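Local coordinates for protein MIPZ (Caulobacter crescentus, PDB 2XJ9) that acts as an ATPase that probably places the division plane, its nucleotide-bound dimer binding the nucleoid and inhibiting cell division, at residues R221-Y224 and R225-P229; D139-M142 and L143-D147. The protein carries 1 engineered substitution. All coordinates share one frame; numbering follows the deposited sequence.

Contact 1 of 2, residues R221-Y224 and R225-P229; sequences RVIY and RELFP. With AGS (phosphothiophosphoric acid-adenylate ester), chain D.
Arg225 N donates back to Val222 O (3.0 Å), closing a type I turn over Ile223 and Tyr224, and Glu226 N adds a weak bond to the same oxygen, whose place in the model is less sure. One step earlier, Tyr224 N bonds to Arg221 O, so the chain coils tightly beside the adenine of the nucleotide. Arg221 N donates to adenine N1 over 3.0 Å at 156°. Adenine N1 also lies at the edge of the Tyr224 ring, in its plane, and CD2 is 3.3 Å from N6 of the base; Glu256 of helix 249-263 receives the tyrosine OH and also pairs with the Arg221 guanidinium. In this P-loop ATPase, whose sequence carries the deviant Walker A motif of the MinD/ParA relatives, the loop between strand 213-215 and helix 249-263 contributes Arg221, Tyr224 and Arg225 to the adenine end of the pocket. A bend at chi3 (74°) turns the Arg225 side chain back toward the base, and one guanidinium face looks onto adenine N3, NH2 being 3.5 Å from it. Its NH1 forms a salt bridge with Glu192 of the second subunit. A leucine in place of Arg225 would probably leave that glutamate without its cationic mate and take away the guanidinium that faces adenine N3. Away from the nucleotide, Ile223 and Leu227 lie side by side, CD1 to CD1 at 3.7 Å.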
ATOM      1  N   ARG A 221     -11.058 -10.883  -1.795  1.00 28.59           N
ATOM      2  CA  ARG A 221     -11.740 -11.648  -2.820  1.00 23.43           C
ATOM      3  C   ARG A 221     -11.064 -11.518  -4.156  1.00 29.42           C
ATOM      4  O   ARG A 221     -10.989 -10.429  -4.716  1.00 38.48           O
ATOM      5  CB  ARG A 221     -13.156 -11.146  -2.973  1.00 28.82           C
ATOM      6  CG  ARG A 221     -14.055 -11.538  -1.848  1.00 33.81           C
ATOM      7  CD  ARG A 221     -15.446 -11.798  -2.381  1.00 42.00           C
ATOM      8  NE  ARG A 221     -16.274 -12.469  -1.393  1.00 50.16           N
ATOM      9  CZ  ARG A 221     -17.002 -11.822  -0.493  1.00 51.08           C
ATOM     10  NH1 ARG A 221     -16.990 -10.497  -0.477  1.00 45.72           N
ATOM     11  NH2 ARG A 221     -17.737 -12.496   0.381  1.00 42.22           N
ATOM     12  N   VAL A 222     -10.614 -12.635  -4.692  1.00 19.92           N
ATOM     13  CA  VAL A 222      -9.981 -12.670  -5.999  1.00 26.47           C
ATOM     14  C   VAL A 222     -10.672 -11.819  -7.064  1.00 30.64           C
ATOM     15  O   VAL A 222     -10.012 -11.224  -7.908  1.00 29.37           O
ATOM     16  CB  VAL A 222      -9.941 -14.121  -6.532  1.00 35.45           C
ATOM     17  CG1 VAL A 222      -8.772 -14.305  -7.492  1.00 39.13           C
ATOM     18  CG2 VAL A 222      -9.858 -15.105  -5.368  1.00 45.87           C
ATOM     19  N   ILE A 223     -11.999 -11.796  -7.034  1.00 30.89           N
ATOM     20  CA  ILE A 223     -12.785 -11.137  -8.062  1.00 32.09           C
ATOM     21  C   ILE A 223     -12.609  -9.613  -8.003  1.00 32.64           C
ATOM     22  O   ILE A 223     -12.892  -8.893  -8.979  1.00 36.88           O
ATOM     23  CB  ILE A 223     -14.293 -11.532  -7.970  1.00 32.72           C
ATOM     24  CG1 ILE A 223     -15.075 -10.992  -9.166  1.00 32.94           C
ATOM     25  CG2 ILE A 223     -14.903 -11.047  -6.672  1.00 31.11           C
ATOM     26  CD1 ILE A 223     -14.617 -11.561 -10.490  1.00 34.48           C
ATOM     27  N   TYR A 224     -12.119  -9.123  -6.865  1.00 26.89           N
ATOM     28  CA  TYR A 224     -11.878  -7.689  -6.708  1.00 29.32           C
ATOM     29  C   TYR A 224     -10.554  -7.264  -7.329  1.00 34.81           C
ATOM     30  O   TYR A 224     -10.207  -6.078  -7.331  1.00 28.70           O
ATOM     31  CB  TYR A 224     -11.875  -7.307  -5.237  1.00 23.02           C
ATOM     32  CG  TYR A 224     -13.245  -7.254  -4.580  1.00 31.03           C
ATOM     33  CD1 TYR A 224     -14.383  -6.933  -5.307  1.00 33.32           C
ATOM     34  CD2 TYR A 224     -13.400  -7.535  -3.231  1.00 27.20           C
ATOM     35  CE1 TYR A 224     -15.631  -6.895  -4.703  1.00 28.70           C
ATOM     36  CE2 TYR A 224     -14.631  -7.493  -2.634  1.00 32.15           C
ATOM     37  CZ  TYR A 224     -15.741  -7.169  -3.374  1.00 32.14           C
ATOM     38  OH  TYR A 224     -16.971  -7.119  -2.777  1.00 41.00           O
ATOM     39  N   ARG A 225      -9.811  -8.229  -7.861  1.00 32.00           N
ATOM     40  CA  ARG A 225      -8.419  -7.979  -8.178  1.00 26.05           C
ATOM     41  C   ARG A 225      -8.057  -8.672  -9.452  1.00 30.95           C
ATOM     42  O   ARG A 225      -7.071  -8.344 -10.093  1.00 33.10           O
ATOM     43  CB  ARG A 225      -7.538  -8.499  -7.046  1.00 25.04           C
ATOM     44  CG  ARG A 225      -6.558  -9.504  -7.521  1.00 38.18           C
ATOM     45  CD  ARG A 225      -5.591  -9.889  -6.458  1.00 38.76           C
ATOM     46  NE  ARG A 225      -6.132 -10.737  -5.461  1.00 40.25           N
ATOM     47  CZ  ARG A 225      -5.915 -10.749  -4.158  1.00 51.70           C
ATOM     48  NH1 ARG A 225      -6.553 -11.690  -3.496  1.00 49.52           N
ATOM     49  NH2 ARG A 225      -5.140  -9.882  -3.513  1.00 51.14           N
ATOM     50  N   GLU A 226      -8.883  -9.642  -9.808  1.00 35.26           N
ATOM     51  CA  GLU A 226      -8.569 -10.618 -10.838  1.00 30.71           C
ATOM     52  C   GLU A 226      -8.801 -10.069 -12.240  1.00 36.11           C
ATOM     53  O   GLU A 226      -8.201 -10.550 -13.198  1.00 38.73           O
ATOM     54  CB  GLU A 226      -9.423 -11.859 -10.613  1.00 30.11           C
ATOM     55  CG  GLU A 226      -9.219 -12.942 -11.633  1.00 56.41           C
ATOM     56  CD  GLU A 226     -10.195 -14.099 -11.463  1.00 68.65           C
ATOM     57  OE1 GLU A 226     -11.369 -13.832 -11.109  1.00 57.63           O
ATOM     58  OE2 GLU A 226      -9.790 -15.268 -11.684  1.00 72.06           O
ATOM     59  N   LEU A 227      -9.655  -9.052 -12.357  1.00 36.20           N
ATOM     60  CA  LEU A 227     -10.053  -8.534 -13.666  1.00 34.18           C
ATOM     61  C   LEU A 227      -9.302  -7.263 -14.076  1.00 39.87           C
ATOM     62  O   LEU A 227      -9.560  -6.682 -15.138  1.00 42.24           O
ATOM     63  CB  LEU A 227     -11.558  -8.296 -13.701  1.00 34.92           C
ATOM     64  CG  LEU A 227     -12.378  -9.549 -13.443  1.00 42.01           C
ATOM     65  CD1 LEU A 227     -13.850  -9.219 -13.269  1.00 36.45           C
ATOM     66  CD2 LEU A 227     -12.165 -10.497 -14.598  1.00 45.41           C
ATOM     67  N   PHE A 228      -8.360  -6.836 -13.249  1.00 32.81           N
ATOM     68  CA  PHE A 228      -7.648  -5.598 -13.529  1.00 29.92           C
ATOM     69  C   PHE A 228      -7.011  -5.558 -14.907  1.00 29.75           C
ATOM     70  O   PHE A 228      -6.996  -4.527 -15.554  1.00 39.71           O
ATOM     71  CB  PHE A 228      -6.594  -5.339 -12.472  1.00 27.14           C
ATOM     72  CG  PHE A 228      -5.656  -4.224 -12.811  1.00 32.73           C
ATOM     73  CD1 PHE A 228      -5.904  -2.933 -12.375  1.00 29.94           C
ATOM     74  CD2 PHE A 228      -4.503  -4.463 -13.546  1.00 38.65           C
ATOM     75  CE1 PHE A 228      -5.015  -1.910 -12.665  1.00 29.83           C
ATOM     76  CE2 PHE A 228      -3.613  -3.424 -13.851  1.00 32.90           C
ATOM     77  CZ  PHE A 228      -3.876  -2.157 -13.411  1.00 25.80           C
ATOM     78  N   PRO A 229      -6.451  -6.677 -15.357  1.00 35.02           N
ATOM     79  CA  PRO A 229      -5.789  -6.593 -16.669  1.00 40.85           C
ATOM     80  C   PRO A 229      -6.752  -6.275 -17.822  1.00 43.77           C
ATOM     81  O   PRO A 229      -6.309  -5.803 -18.868  1.00 49.93           O
ATOM     82  CB  PRO A 229      -5.172  -7.990 -16.843  1.00 31.11           C
ATOM     83  CG  PRO A 229      -5.009  -8.494 -15.444  1.00 31.40           C
ATOM     84  CD  PRO A 229      -6.150  -7.933 -14.647  1.00 30.51           C
TER
HETATM   85  PG  AGS D1272      -1.449   2.588  -3.068  1.00 39.18           P
HETATM   86  S1G AGS D1272      -0.817   3.312  -1.880  1.00 21.85           S
HETATM   87  O2G AGS D1272      -0.502   1.748  -3.897  1.00 23.85           O
HETATM   88  O3G AGS D1272      -2.332   3.424  -3.969  1.00 32.58           O
HETATM   89  PB  AGS D1272      -4.073   1.469  -2.728  1.00 20.83           P
HETATM   90  O1B AGS D1272      -4.715   2.075  -1.499  1.00 20.98           O
HETATM   91  O2B AGS D1272      -4.309   1.944  -4.139  1.00 20.27           O
HETATM   92  O3B AGS D1272      -2.483   1.515  -2.429  1.00 27.16           O
HETATM   93  PA  AGS D1272      -4.979  -1.008  -3.799  1.00 21.73           P
HETATM   94  O1A AGS D1272      -6.382  -0.574  -4.167  1.00 25.24           O
HETATM   95  O2A AGS D1272      -3.956  -1.149  -4.867  1.00 16.91           O
HETATM   96  O3A AGS D1272      -4.400  -0.091  -2.639  1.00 22.25           O
HETATM   97  O5' AGS D1272      -5.056  -2.377  -2.973  1.00 24.87           O
HETATM   98  C5' AGS D1272      -3.863  -2.968  -2.487  1.00 23.47           C
HETATM   99  C4' AGS D1272      -3.729  -4.406  -3.014  1.00 24.45           C
HETATM  100  O4' AGS D1272      -4.828  -5.100  -2.487  1.00 28.71           O
HETATM  101  C3' AGS D1272      -3.865  -4.573  -4.517  1.00 21.46           C
HETATM  102  O3' AGS D1272      -3.086  -5.686  -4.922  1.00 22.40           O
HETATM  103  C2' AGS D1272      -5.306  -4.941  -4.794  1.00 23.15           C
HETATM  104  O2' AGS D1272      -5.352  -5.761  -5.971  1.00 22.36           O
HETATM  105  C1' AGS D1272      -5.653  -5.661  -3.508  1.00 24.68           C
HETATM  106  N9  AGS D1272      -6.989  -5.507  -2.888  1.00 30.78           N
HETATM  107  C8  AGS D1272      -7.482  -4.385  -2.314  1.00 34.78           C
HETATM  108  N7  AGS D1272      -8.720  -4.604  -1.785  1.00 36.68           N
HETATM  109  C5  AGS D1272      -9.000  -5.901  -2.008  1.00 28.44           C
HETATM  110  C6  AGS D1272     -10.118  -6.784  -1.712  1.00 26.56           C
HETATM  111  N6  AGS D1272     -11.196  -6.300  -1.063  1.00 33.91           N
HETATM  112  N1  AGS D1272     -10.011  -8.069  -2.107  1.00 28.28           N
HETATM  113  C2  AGS D1272      -8.946  -8.560  -2.762  1.00 23.59           C
HETATM  114  N3  AGS D1272      -7.888  -7.815  -3.070  1.00 22.28           N
HETATM  115  C4  AGS D1272      -7.863  -6.504  -2.718  1.00 29.75           C

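Contact 2 of 2, residues D139-M142 and L143-D147. With AGS (phosphothiophosphoric acid-adenylate ester), chain F.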
ATOM      1  N   ASP A 139      -2.164  -0.191   9.752  1.00 29.59           N
ATOM      2  CA  ASP A 139      -2.960   0.819   9.041  1.00 31.53           C
ATOM      3  C   ASP A 139      -3.497   1.845  10.019  1.00 27.95           C
ATOM      4  O   ASP A 139      -3.371   3.026   9.797  1.00 27.16           O
ATOM      5  CB  ASP A 139      -4.129   0.191   8.275  1.00 26.72           C
ATOM      6  CG  ASP A 139      -3.685  -0.566   7.026  1.00 26.54           C
ATOM      7  OD1 ASP A 139      -2.599  -1.160   7.004  1.00 32.13           O
ATOM      8  OD2 ASP A 139      -4.439  -0.580   6.046  1.00 26.46           O
ATOM      9  N   PHE A 140      -4.075   1.371  11.113  1.00 26.39           N
ATOM     10  CA  PHE A 140      -4.714   2.239  12.072  1.00 27.61           C
ATOM     11  C   PHE A 140      -3.820   3.367  12.565  1.00 34.26           C
ATOM     12  O   PHE A 140      -4.309   4.392  13.028  1.00 30.81           O
ATOM     13  CB  PHE A 140      -5.192   1.439  13.264  1.00 28.12           C
ATOM     14  CG  PHE A 140      -5.921   2.265  14.279  1.00 36.46           C
ATOM     15  CD1 PHE A 140      -5.279   2.742  15.403  1.00 38.39           C
ATOM     16  CD2 PHE A 140      -7.251   2.567  14.110  1.00 35.62           C
ATOM     17  CE1 PHE A 140      -5.958   3.490  16.338  1.00 38.63           C
ATOM     18  CE2 PHE A 140      -7.927   3.316  15.045  1.00 32.46           C
ATOM     19  CZ  PHE A 140      -7.285   3.782  16.149  1.00 33.07           C
ATOM     20  N   ASP A 141      -2.509   3.182  12.475  1.00 37.55           N
ATOM     21  CA  ASP A 141      -1.576   4.148  13.055  1.00 32.87           C
ATOM     22  C   ASP A 141      -1.494   5.460  12.273  1.00 34.51           C
ATOM     23  O   ASP A 141      -0.919   6.436  12.747  1.00 34.57           O
ATOM     24  CB  ASP A 141      -0.186   3.534  13.149  1.00 36.24           C
ATOM     25  CG  ASP A 141       0.761   4.384  13.958  1.00 45.10           C
ATOM     26  OD1 ASP A 141       1.857   4.702  13.440  1.00 49.60           O
ATOM     27  OD2 ASP A 141       0.405   4.731  15.107  1.00 42.65           O
ATOM     28  N   MET A 142      -2.044   5.470  11.060  1.00 41.27           N
ATOM     29  CA  MET A 142      -2.139   6.697  10.264  1.00 40.21           C
ATOM     30  C   MET A 142      -3.441   7.455  10.545  1.00 38.92           C
ATOM     31  O   MET A 142      -3.587   8.629  10.174  1.00 37.55           O
ATOM     32  CB  MET A 142      -1.960   6.412   8.764  1.00 33.24           C
ATOM     33  CG  MET A 142      -0.522   5.978   8.409  1.00 32.62           C
ATOM     34  SD  MET A 142       0.712   7.253   8.836  1.00 50.64           S
ATOM     35  CE  MET A 142       0.308   8.536   7.637  1.00 35.36           C
ATOM     36  N   LEU A 143      -4.374   6.792  11.223  1.00 32.45           N
ATOM     37  CA  LEU A 143      -5.559   7.498  11.714  1.00 35.13           C
ATOM     38  C   LEU A 143      -5.407   8.004  13.162  1.00 33.87           C
ATOM     39  O   LEU A 143      -5.717   9.151  13.445  1.00 41.81           O
ATOM     40  CB  LEU A 143      -6.819   6.647  11.521  1.00 34.53           C
ATOM     41  CG  LEU A 143      -7.008   6.188  10.068  1.00 34.01           C
ATOM     42  CD1 LEU A 143      -8.074   5.146   9.933  1.00 24.80           C
ATOM     43  CD2 LEU A 143      -7.315   7.374   9.165  1.00 37.32           C
ATOM     44  N   GLY A 144      -4.896   7.173  14.062  1.00 28.87           N
ATOM     45  CA  GLY A 144      -4.786   7.547  15.456  1.00 33.87           C
ATOM     46  C   GLY A 144      -3.693   6.801  16.198  1.00 43.40           C
ATOM     47  O   GLY A 144      -3.404   5.637  15.913  1.00 50.37           O
ATOM     48  N   THR A 145      -3.080   7.478  17.160  1.00 39.68           N
ATOM     49  CA  THR A 145      -1.996   6.903  17.924  1.00 36.40           C
ATOM     50  C   THR A 145      -2.487   6.185  19.172  1.00 55.98           C
ATOM     51  O   THR A 145      -3.160   6.778  20.019  1.00 60.10           O
ATOM     52  CB  THR A 145      -0.991   7.963  18.313  1.00 45.79           C
ATOM     53  OG1 THR A 145       0.020   8.030  17.294  1.00 48.20           O
ATOM     54  CG2 THR A 145      -0.361   7.618  19.672  1.00 47.01           C
ATOM     55  N   VAL A 146      -2.139   4.900  19.267  1.00 64.46           N
ATOM     56  CA  VAL A 146      -2.474   4.058  20.417  1.00 61.32           C
ATOM     57  C   VAL A 146      -1.252   3.833  21.331  1.00 68.83           C
ATOM     58  O   VAL A 146      -0.105   3.725  20.858  1.00 64.46           O
ATOM     59  CB  VAL A 146      -3.031   2.694  19.951  1.00 53.24           C
ATOM     60  CG1 VAL A 146      -3.422   1.841  21.137  1.00 52.55           C
ATOM     61  CG2 VAL A 146      -4.215   2.908  19.033  1.00 54.99           C
ATOM     62  N   ASP A 147      -1.515   3.769  22.638  1.00 65.90           N
ATOM     63  CA  ASP A 147      -0.498   3.498  23.662  1.00 64.10           C
ATOM     64  C   ASP A 147      -0.078   1.989  23.748  1.00 66.38           C
ATOM     65  O   ASP A 147      -0.942   1.102  23.734  1.00 60.76           O
ATOM     66  CB  ASP A 147      -1.069   3.965  24.997  1.00 59.68           C
ATOM     67  CG  ASP A 147      -0.014   4.425  25.955  1.00 64.79           C
ATOM     68  OD1 ASP A 147       0.216   5.655  26.016  1.00 74.04           O
ATOM     69  OD2 ASP A 147       0.561   3.563  26.656  1.00 55.77           O
TER
HETATM   70  PG  AGS F1273       3.528   1.205   2.664  1.00 31.03           P
HETATM   71  S1G AGS F1273       4.869   1.294   3.349  1.00 18.86           S
HETATM   72  O2G AGS F1273       3.485   1.471   1.157  1.00 14.50           O
HETATM   73  O3G AGS F1273       2.431   1.915   3.415  1.00 29.45           O
HETATM   74  PB  AGS F1273       4.070  -1.617   3.190  1.00 21.47           P
HETATM   75  O1B AGS F1273       4.595  -2.104   1.871  1.00 18.26           O
HETATM   76  O2B AGS F1273       4.933  -1.146   4.320  1.00 15.65           O
HETATM   77  O3B AGS F1273       3.101  -0.359   2.820  1.00 39.48           O
HETATM   78  PA  AGS F1273       2.868  -3.202   5.178  1.00 24.15           P
HETATM   79  O1A AGS F1273       4.118  -3.986   5.451  1.00 27.49           O
HETATM   80  O2A AGS F1273       2.435  -2.158   6.167  1.00 17.36           O
HETATM   81  O3A AGS F1273       2.996  -2.701   3.657  1.00 21.77           O
HETATM   82  O5' AGS F1273       1.643  -4.220   5.017  1.00 34.34           O
HETATM   83  C5' AGS F1273       0.384  -3.820   4.496  1.00 24.03           C
HETATM   84  C4' AGS F1273      -0.714  -4.327   5.444  1.00 33.78           C
HETATM   85  O4' AGS F1273      -0.748  -5.738   5.395  1.00 26.21           O
HETATM   86  C3' AGS F1273      -0.513  -3.996   6.916  1.00 31.08           C
HETATM   87  O3' AGS F1273      -1.769  -3.704   7.554  1.00 19.52           O
HETATM   88  C2' AGS F1273       0.049  -5.240   7.551  1.00 21.32           C
HETATM   89  O2' AGS F1273      -0.610  -5.261   8.794  1.00 24.83           O
HETATM   90  C1' AGS F1273      -0.491  -6.335   6.677  1.00 31.95           C
HETATM   91  N9  AGS F1273       0.303  -7.540   6.281  1.00 42.50           N
HETATM   92  C8  AGS F1273       1.328  -7.521   5.414  1.00 27.25           C
HETATM   93  N7  AGS F1273       1.766  -8.773   5.185  1.00 37.61           N
HETATM   94  C5  AGS F1273       1.005  -9.636   5.889  1.00 35.21           C
HETATM   95  C6  AGS F1273       0.960 -11.114   6.067  1.00 33.73           C
HETATM   96  N6  AGS F1273       1.834 -11.933   5.425  1.00 27.09           N
HETATM   97  N1  AGS F1273       0.004 -11.601   6.891  1.00 37.36           N
HETATM   98  C2  AGS F1273      -0.875 -10.778   7.526  1.00 39.11           C
HETATM   99  N3  AGS F1273      -0.893  -9.437   7.407  1.00 26.99           N
HETATM  100  C4  AGS F1273       0.019  -8.819   6.605  1.00 32.47           C
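The Phe140 ring receives Gly144 N over one face, while Val146 CG2 comes in at its edge, nearest to CE1 at 3.3 Å. The Phe140 and Val146 side chains cross at about a right angle, the methyl meeting the rim of the ring. In the P-loop NTPase fold of MipZ this is the turn that leads from helix 137-140, just beyond strand 128-134 of the parallel sheet, into the short strand 144-145, which pairs antiparallel with 155-156. Because chi1 of Phe140 is -178°, which sets CG opposite the backbone N, the ring lies against the chain that follows, where Leu199 and Leu203 of helix 194-210 also pack on it. Its carbonyl oxygen is gripped by two donors. Gly144 N approaches nearly along the C=O axis, 3.0 Å from Phe140 O with an N-H...O angle of 169°; Leu143 N, also 3.0 Å from Phe140 O, arrives from above the carbonyl plane in a more bent bond. Together they probably help to hold the turn. Leu143 packs on Leu206 of the same helix and on Met133 of strand 128-134. The side chains of Asp141 and Thr145 lie side by side, pointing the same way, but the strongest polar partner of Asp141 is Arg50 of the second subunit, in a salt bridge to OD2. Asp139 turns to the nucleotide seated on the P-loop of that second subunit and so probably helps to join the two subunits. Its two oxygens have separate tasks: OD2 accepts from Asn134 N, which helps fix the carboxylate, and OD1 takes the hydrogen bond from the ribose O3', 2.7 Å away.

From the N terminus, contact 2 comes first, turning the chain from helix 137-140, beyond strand 128-134 of the parallel sheet, into the small antiparallel pair. Contact 1 follows in the loop between the edge strand 213-215 and helix 249-263. Each closes only a local turn, so the two stand in series and neither nests nor crosses. Within one chain the centres of contact 1 and contact 2 are about 29 Å apart and the nearest atoms of contact 1 and contact 2 about 13 Å apart, with no touch. Their relation runs through the dimer: each nucleotide meets the 221-225 loop of one subunit at its adenine and Asp139 of the other at its ribose, a sandwich arrangement that makes both contacts part of the subunit interface.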